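PDB 2DG8: putative tetR-family transcriptional regulatory protein from Streptomyces coelicolor, which probably acts as a TetR-family transcriptional regulator, binding DNA through a helix-turn-helix motif and dimerising through its C-terminal domain. Local coordinates for residues A88-V93 and E172-I177; E152-H157 and A168-A173. All blocks are in the same frame, centred on the assembly; numbering follows the deposited sequence.

Contact 1. Residues A88-V93 and E172-I177; sequences AVADLV and EAIARI
The flat group met across this contact is the peptide unit joining V89 to A90. I174 of helix 167-177 sets its terminal methyl CD1 over one face of that unit, almost straight above A90 N at 3.6 Å. The same peptide is already engaged within its helix, V89 O accepting from V93 N at 2.9 Å. Two side chains frame the methyl: V89 CG1 lies 3.6 Å from I174 CD1, and A90 CB stands 4.0 Å from I174 CD1. I174 reaches them because its chain is nearly extended from CA outward (chi2 162°), which drives CD1 farthest from its own helix. The touching branch of V89, CG1, is the one set opposite the backbone N (chi1 171°); it also meets I174 CG1 at 4.0 Å, and the two side chains pass each other at a slant.

A90 is small at the point of nearest approach, consistent with A90 CA and I174 CA standing 7.4 Å apart. I151 of helix 141-159 and L76 of helix 53-77 also press on V89. The E172-R176 pair faces the second subunit: R176 NH2 bridges E172 OE1 at 3.1 Å, while R176 NH1 bonds to T143 OG1 and I177 O of that subunit.

Helix 167-177 thus packs against helix 82-98 within its own chain and meets the partner subunit as well, consistent with the dimerising role of the C-terminal helices in TetR relatives. The side chains that meet are all apolar and no hydrogen bond links the segments, so the fit probably depends on methyl shape.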
# COMPACT_ATOMS: atom_id res chain seq x y z
N ALA A 88 4.66 22.01 -1.62
CA ALA A 88 5.68 21.13 -1.07
C ALA A 88 5.16 19.70 -1.03
O ALA A 88 5.90 18.75 -1.30
CB ALA A 88 6.07 21.59 0.34
N VAL A 89 3.89 19.55 -0.67
CA VAL A 89 3.27 18.24 -0.58
C VAL A 89 3.19 17.58 -1.95
O VAL A 89 3.35 16.37 -2.07
CB VAL A 89 1.85 18.33 0.04
CG1 VAL A 89 1.14 16.97 -0.07
CG2 VAL A 89 1.96 18.74 1.51
N ALA A 90 2.93 18.38 -2.98
CA ALA A 90 2.84 17.84 -4.34
C ALA A 90 4.20 17.26 -4.69
O ALA A 90 4.29 16.18 -5.28
CB ALA A 90 2.46 18.94 -5.34
N ASP A 91 5.25 17.99 -4.33
CA ASP A 91 6.61 17.56 -4.59
C ASP A 91 6.88 16.25 -3.86
O ASP A 91 7.50 15.33 -4.40
CB ASP A 91 7.61 18.62 -4.10
CG ASP A 91 7.55 19.89 -4.91
OD1 ASP A 91 8.10 20.91 -4.44
OD2 ASP A 91 6.97 19.86 -6.01
N LEU A 92 6.40 16.18 -2.63
CA LEU A 92 6.58 15.01 -1.79
C LEU A 92 5.94 13.79 -2.46
O LEU A 92 6.54 12.74 -2.57
CB LEU A 92 5.93 15.23 -0.43
CG LEU A 92 6.55 14.71 0.87
CD1 LEU A 92 5.46 14.72 1.93
CD2 LEU A 92 7.10 13.31 0.70
N VAL A 93 4.69 13.96 -2.90
CA VAL A 93 3.95 12.88 -3.54
C VAL A 93 4.66 12.34 -4.77
O VAL A 93 4.78 11.13 -4.93
CB VAL A 93 2.54 13.33 -3.95
CG1 VAL A 93 1.94 12.34 -4.95
CG2 VAL A 93 1.65 13.42 -2.71
N GLU A 172 -4.34 19.83 -7.26
CA GLU A 172 -5.76 20.11 -7.06
C GLU A 172 -6.35 19.31 -5.90
O GLU A 172 -7.09 19.84 -5.09
CB GLU A 172 -6.56 19.82 -8.33
CG GLU A 172 -7.98 20.38 -8.27
CD GLU A 172 -8.80 20.06 -9.50
OE1 GLU A 172 -9.20 18.89 -9.68
OE2 GLU A 172 -9.05 20.98 -10.31
N ALA A 173 -6.03 18.02 -5.84
CA ALA A 173 -6.56 17.17 -4.76
C ALA A 173 -6.07 17.73 -3.43
O ALA A 173 -6.82 17.82 -2.46
CB ALA A 173 -6.08 15.73 -4.93
N ILE A 174 -4.80 18.10 -3.40
CA ILE A 174 -4.23 18.66 -2.19
C ILE A 174 -4.96 19.95 -1.82
O ILE A 174 -5.36 20.13 -0.67
CB ILE A 174 -2.72 18.91 -2.39
CG1 ILE A 174 -2.00 17.56 -2.50
CG2 ILE A 174 -2.17 19.74 -1.24
CD1 ILE A 174 -0.62 17.62 -3.10
N ALA A 175 -5.16 20.84 -2.80
CA ALA A 175 -5.85 22.09 -2.53
C ALA A 175 -7.24 21.82 -1.98
O ALA A 175 -7.67 22.45 -1.02
CB ALA A 175 -5.95 22.95 -3.80
N ARG A 176 -7.94 20.86 -2.58
CA ARG A 176 -9.29 20.52 -2.13
C ARG A 176 -9.33 19.94 -0.70
O ARG A 176 -10.11 20.41 0.13
CB ARG A 176 -9.94 19.57 -3.16
CG ARG A 176 -10.60 20.36 -4.30
CD ARG A 176 -10.60 19.72 -5.69
NE ARG A 176 -11.55 18.64 -5.87
CZ ARG A 176 -12.15 18.34 -7.02
NH1 ARG A 176 -13.00 17.33 -7.09
NH2 ARG A 176 -11.92 19.06 -8.11
N ILE A 177 -8.48 18.96 -0.40
CA ILE A 177 -8.45 18.35 0.93
C ILE A 177 -8.06 19.36 2.02
O ILE A 177 -8.51 19.27 3.16
CB ILE A 177 -7.47 17.14 0.98
CG1 ILE A 177 -7.92 16.12 2.03
CG2 ILE A 177 -6.07 17.62 1.37
CD1 ILE A 177 -9.14 15.33 1.63

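Contact 2. Residues E152-H157 and A168-A173; sequences EGLTLH and ALTLEA
L154 and T170 make the close part of this contact, methyl against methyl, with L154 CD1 3.9 Å from T170 CG2. The same leucine branch also faces A173 one turn along helix 167-177, where L154 CD1 comes within 4.3 Å of A173 CB. L154 spans the space between the helices because its outer chain is extended (chi2 172°), and V93 of helix 82-98 packs on it as well, as does A149 of the second subunit.

T170 presents two different branches. Its CG2, placed opposite the backbone N, joins the apolar cluster, whereas OG1, lying beside that N (chi1 -64°), is occupied by H165 NE2 and H94 NE2, both hydrogen-bonded to it. The two bonds hold the rotation of the threonine, and thereby keep CG2 directed at the leucine.

On the looser side is the partly exposed L169, whose CD1 stops 4.6 Å from L154 CD2 and adds little to the fit. Q146 of the second subunit packs on both L169 and A173. Along helix 141-159, H157 NE2 takes no share in the packing but hydrogen-bonds to E152 OE1 of the second subunit, and E152 OE1 of this chain bonds likewise to H157 NE2 of the second subunit.

The last two helices of the chain, 141-159 and 167-177, are therefore packed together and jointly apposed to the other chain, as in the dimer interfaces of TetR proteins. Leucine, alanine and a threonine methyl supply an apolar joint held by van der Waals contact, while the hydroxyl of T170, on the other branch, is taken up by H165 and H94.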
# COMPACT_ATOMS: atom_id res chain seq x y z
N GLU A 152 -0.85 9.34 0.93
CA GLU A 152 -0.65 7.90 0.86
C GLU A 152 -1.25 7.34 -0.43
O GLU A 152 -0.60 6.63 -1.17
CB GLU A 152 -1.32 7.23 2.06
CG GLU A 152 -1.02 5.76 2.20
CD GLU A 152 0.35 5.51 2.80
OE1 GLU A 152 0.62 6.01 3.91
OE2 GLU A 152 1.17 4.82 2.14
N GLY A 153 -2.51 7.69 -0.67
CA GLY A 153 -3.21 7.22 -1.86
C GLY A 153 -2.70 7.74 -3.19
O GLY A 153 -2.63 6.97 -4.16
N LEU A 154 -2.36 9.02 -3.26
CA LEU A 154 -1.84 9.61 -4.50
C LEU A 154 -0.50 8.99 -4.86
O LEU A 154 -0.22 8.69 -6.01
CB LEU A 154 -1.68 11.14 -4.36
CG LEU A 154 -2.95 12.01 -4.35
CD1 LEU A 154 -2.60 13.46 -4.00
CD2 LEU A 154 -3.62 11.95 -5.71
N THR A 155 0.34 8.80 -3.85
CA THR A 155 1.66 8.21 -4.03
C THR A 155 1.54 6.80 -4.60
O THR A 155 2.20 6.44 -5.58
CB THR A 155 2.41 8.15 -2.68
OG1 THR A 155 2.59 9.48 -2.17
CG2 THR A 155 3.75 7.47 -2.84
N LEU A 156 0.68 6.01 -3.96
CA LEU A 156 0.45 4.64 -4.35
C LEU A 156 -0.10 4.54 -5.77
O LEU A 156 0.36 3.72 -6.55
CB LEU A 156 -0.53 3.99 -3.37
CG LEU A 156 -0.74 2.47 -3.40
CD1 LEU A 156 -1.60 2.08 -4.60
CD2 LEU A 156 0.61 1.77 -3.45
N HIS A 157 -1.08 5.37 -6.10
CA HIS A 157 -1.64 5.31 -7.44
C HIS A 157 -0.70 5.78 -8.52
O HIS A 157 -0.79 5.32 -9.65
CB HIS A 157 -2.97 6.07 -7.51
CG HIS A 157 -4.11 5.31 -6.92
ND1 HIS A 157 -5.43 5.67 -7.12
CD2 HIS A 157 -4.14 4.19 -6.16
CE1 HIS A 157 -6.21 4.80 -6.51
NE2 HIS A 157 -5.46 3.89 -5.92
N ALA A 168 -0.60 18.71 -11.78
CA ALA A 168 -1.78 19.57 -11.67
C ALA A 168 -2.90 18.83 -10.93
O ALA A 168 -3.55 19.39 -10.05
CB ALA A 168 -2.26 19.99 -13.06
N LEU A 169 -3.10 17.57 -11.28
CA LEU A 169 -4.12 16.75 -10.64
C LEU A 169 -3.74 16.53 -9.17
O LEU A 169 -4.59 16.56 -8.30
CB LEU A 169 -4.23 15.40 -11.37
CG LEU A 169 -5.35 14.41 -11.00
CD1 LEU A 169 -5.03 13.75 -9.67
CD2 LEU A 169 -6.68 15.14 -10.95
N THR A 170 -2.45 16.32 -8.91
CA THR A 170 -1.99 16.12 -7.54
C THR A 170 -2.22 17.41 -6.73
O THR A 170 -2.73 17.38 -5.62
CB THR A 170 -0.48 15.76 -7.48
OG1 THR A 170 -0.25 14.49 -8.13
CG2 THR A 170 -0.01 15.65 -6.02
N LEU A 171 -1.84 18.54 -7.31
CA LEU A 171 -1.98 19.81 -6.62
C LEU A 171 -3.44 20.16 -6.33
O LEU A 171 -3.75 20.70 -5.28
CB LEU A 171 -1.32 20.91 -7.45
CG LEU A 171 -1.01 22.19 -6.68
CD1 LEU A 171 -0.05 21.89 -5.52
CD2 LEU A 171 -0.39 23.20 -7.65
N GLU A 172 -4.34 19.83 -7.26
CA GLU A 172 -5.76 20.11 -7.06
C GLU A 172 -6.35 19.31 -5.90
O GLU A 172 -7.09 19.84 -5.09
CB GLU A 172 -6.56 19.82 -8.33
CG GLU A 172 -7.98 20.38 -8.27
CD GLU A 172 -8.80 20.06 -9.50
OE1 GLU A 172 -9.20 18.89 -9.68
OE2 GLU A 172 -9.05 20.98 -10.31
N ALA A 173 -6.03 18.02 -5.84
CA ALA A 173 -6.56 17.17 -4.76
C ALA A 173 -6.07 17.73 -3.43
O ALA A 173 -6.82 17.82 -2.46
CB ALA A 173 -6.08 15.73 -4.93

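In the fold
Both contacts are buried core packing in the C-terminal domain, with centres about 6 Å apart, and both rest on helix 167-177. Contact 1 joins it to helix 82-98, contact 2 to helix 141-159, so that the three helices pack on one another: V93 CG1 lies 3.9 Å from L154 CB, and A90 CA 4.0 Å from T170 CG2. Their chemistry differs in detail. In contact 1 an isoleucine methyl rests on a backbone peptide; in contact 2 a leucine meets side chains alone, beside a threonine hydroxyl tied to histidines. The E172-R176 pair and the E152-H157 links face the second subunit, whereas the T170 hydroxyl is bonded within its own chain.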